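Local atomic coordinates of cell wall surface anchor family protein (Streptococcus agalactiae, PDB entry 3PHS), a protein that serves as a minor pilin of the bacterial pilus, where an IgG-like domain mediates adhesion to lung epithelial cells. Residues V156-Y161 / L186-S191. Sequence-based numbering, arbitrary orientation.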
loop_
_atom_site.group_PDB
_atom_site.type_symbol
_atom_site.label_atom_id
_atom_site.label_comp_id
_atom_site.label_asym_id
_atom_site.label_seq_id
_atom_site.Cartn_x
_atom_site.Cartn_y
_atom_site.Cartn_z
ATOM N N VAL A 156 -8.180 -19.334 -13.476
ATOM C CA VAL A 156 -9.044 -18.333 -12.846
ATOM C C VAL A 156 -8.254 -17.031 -12.663
ATOM O O VAL A 156 -7.115 -17.063 -12.198
ATOM C CB VAL A 156 -9.591 -18.821 -11.475
ATOM C CG1 VAL A 156 -10.475 -17.747 -10.791
ATOM C CG2 VAL A 156 -10.367 -20.131 -11.639
ATOM N N VAL A 157 -8.882 -15.914 -13.001
ATOM C CA VAL A 157 -8.209 -14.610 -13.088
ATOM C C VAL A 157 -8.558 -13.724 -11.891
ATOM O O VAL A 157 -9.726 -13.516 -11.563
ATOM C CB VAL A 157 -8.536 -13.906 -14.437
ATOM C CG1 VAL A 157 -7.905 -12.487 -14.526
ATOM C CG2 VAL A 157 -8.092 -14.796 -15.609
ATOM N N PHE A 158 -7.513 -13.214 -11.241
ATOM C CA PHE A 158 -7.636 -12.285 -10.136
ATOM C C PHE A 158 -6.799 -11.017 -10.379
ATOM O O PHE A 158 -5.860 -11.036 -11.181
ATOM C CB PHE A 158 -7.095 -12.930 -8.861
ATOM C CG PHE A 158 -8.019 -13.940 -8.231
ATOM C CD1 PHE A 158 -7.952 -15.283 -8.589
ATOM C CD2 PHE A 158 -8.890 -13.563 -7.223
ATOM C CE1 PHE A 158 -8.802 -16.229 -7.966
ATOM C CE2 PHE A 158 -9.730 -14.499 -6.601
ATOM C CZ PHE A 158 -9.677 -15.823 -6.989
ATOM N N GLU A 159 -7.173 -9.941 -9.691
ATOM C CA GLU A 159 -6.313 -8.768 -9.506
ATOM C C GLU A 159 -6.105 -8.587 -8.007
ATOM O O GLU A 159 -6.906 -9.067 -7.208
ATOM C CB GLU A 159 -6.943 -7.524 -10.121
ATOM C CG GLU A 159 -6.970 -7.585 -11.645
ATOM C CD GLU A 159 -7.789 -6.486 -12.282
ATOM O OE1 GLU A 159 -8.456 -5.707 -11.572
ATOM O OE2 GLU A 159 -7.754 -6.415 -13.526
ATOM N N LEU A 160 -5.027 -7.904 -7.633
ATOM C CA LEU A 160 -4.723 -7.627 -6.230
ATOM C C LEU A 160 -4.631 -6.116 -6.015
ATOM O O LEU A 160 -4.076 -5.405 -6.857
ATOM C CB LEU A 160 -3.407 -8.302 -5.845
ATOM C CG LEU A 160 -2.983 -8.169 -4.379
ATOM C CD1 LEU A 160 -3.887 -8.937 -3.429
ATOM C CD2 LEU A 160 -1.534 -8.636 -4.206
ATOM N N TYR A 161 -5.207 -5.633 -4.917
ATOM C CA TYR A 161 -5.211 -4.219 -4.582
ATOM C C TYR A 161 -4.714 -4.041 -3.161
ATOM O O TYR A 161 -4.886 -4.921 -2.346
ATOM C CB TYR A 161 -6.642 -3.669 -4.652
ATOM C CG TYR A 161 -7.173 -3.611 -6.054
ATOM C CD1 TYR A 161 -7.687 -4.753 -6.682
ATOM C CD2 TYR A 161 -7.137 -2.420 -6.771
ATOM C CE1 TYR A 161 -8.154 -4.694 -8.004
ATOM C CE2 TYR A 161 -7.615 -2.347 -8.065
ATOM C CZ TYR A 161 -8.126 -3.480 -8.678
ATOM O OH TYR A 161 -8.586 -3.378 -9.986
ATOM N N LEU A 186 -3.651 -11.829 -12.836
ATOM C CA LEU A 186 -3.041 -12.935 -12.110
ATOM C C LEU A 186 -3.899 -14.156 -12.398
ATOM O O LEU A 186 -5.115 -14.084 -12.322
ATOM C CB LEU A 186 -3.002 -12.645 -10.602
ATOM C CG LEU A 186 -2.456 -11.279 -10.140
ATOM C CD1 LEU A 186 -2.884 -10.977 -8.703
ATOM C CD2 LEU A 186 -0.952 -11.233 -10.283
ATOM N N GLU A 187 -3.266 -15.265 -12.741
ATOM C CA GLU A 187 -4.016 -16.443 -13.173
ATOM C C GLU A 187 -3.574 -17.673 -12.392
ATOM O O GLU A 187 -2.380 -17.921 -12.242
ATOM C CB GLU A 187 -3.836 -16.644 -14.687
ATOM C CG GLU A 187 -4.939 -17.469 -15.299
ATOM C CD GLU A 187 -4.826 -17.607 -16.802
ATOM O OE1 GLU A 187 -4.787 -16.576 -17.517
ATOM O OE2 GLU A 187 -4.820 -18.765 -17.270
ATOM N N THR A 188 -4.534 -18.433 -11.875
ATOM C CA THR A 188 -4.221 -19.634 -11.121
ATOM C C THR A 188 -3.574 -20.634 -12.069
ATOM O O THR A 188 -3.986 -20.758 -13.227
ATOM C CB THR A 188 -5.461 -20.268 -10.441
ATOM O OG1 THR A 188 -6.406 -20.672 -11.438
ATOM C CG2 THR A 188 -6.124 -19.265 -9.489
ATOM N N ASP A 189 -2.540 -21.297 -11.580
ATOM C CA ASP A 189 -1.782 -22.242 -12.394
ATOM C C ASP A 189 -2.516 -23.588 -12.444
ATOM O O ASP A 189 -3.633 -23.703 -11.934
ATOM C CB ASP A 189 -0.332 -22.367 -11.889
ATOM C CG ASP A 189 -0.223 -22.929 -10.474
ATOM O OD1 ASP A 189 -1.155 -23.626 -9.993
ATOM O OD2 ASP A 189 0.830 -22.694 -9.829
ATOM N N SER A 190 -1.899 -24.596 -13.064
ATOM C CA SER A 190 -2.531 -25.920 -13.212
ATOM C C SER A 190 -2.864 -26.589 -11.862
ATOM O O SER A 190 -3.729 -27.470 -11.792
ATOM C CB SER A 190 -1.637 -26.842 -14.058
ATOM O OG SER A 190 -0.436 -27.133 -13.355
ATOM N N SER A 191 -2.186 -26.156 -10.799
ATOM C CA SER A 191 -2.415 -26.645 -9.440
ATOM C C SER A 191 -3.394 -25.780 -8.622
ATOM O O SER A 191 -3.582 -26.012 -7.431
ATOM C CB SER A 191 -1.080 -26.739 -8.698
ATOM O OG SER A 191 -0.538 -25.433 -8.490
#
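V157 and F158 pair with E187 and L186 in a short antiparallel pairing at the edge of one sheet of the prealbumin-like domain, a beta-sandwich. F158 and L186 form the hydrogen-bonded pair: F158 N gives a nearly straight bond to L186 O (2.8 Å, 169° at the hydrogen), and L186 N returns a more bent bond to F158 O at 2.9 Å (146°). Beyond the non-hydrogen-bonded pair V157–E187, T188 N reaches V156 O at 2.9 Å. Here the backbone pattern gives way to a side chain, for V156 N donates to T188 OG1 (3.0 Å). Threonine suits this place: with OG1 between backbone N and carbonyl carbon (chi1 62°), the hydroxyl turns to V156 N and also bonds L153 O, while CG2 lies at the edge of the F158 ring, 4.3 Å from CE1. CD1 of L186 reaches CB of L160, 3.9 Å away, joining the buried apolar face. On the other face V157 CG2 meets the aliphatic CG of E187 at 4.1 Å, whose extended chain suits an exposed position. Strand 157-162 runs between 186-187 at the sheet margin and 202-210, while F158, L160, L186 and T188 pack against strand 193-200 of the facing sheet; F158 and T188 also touch strand 135-146.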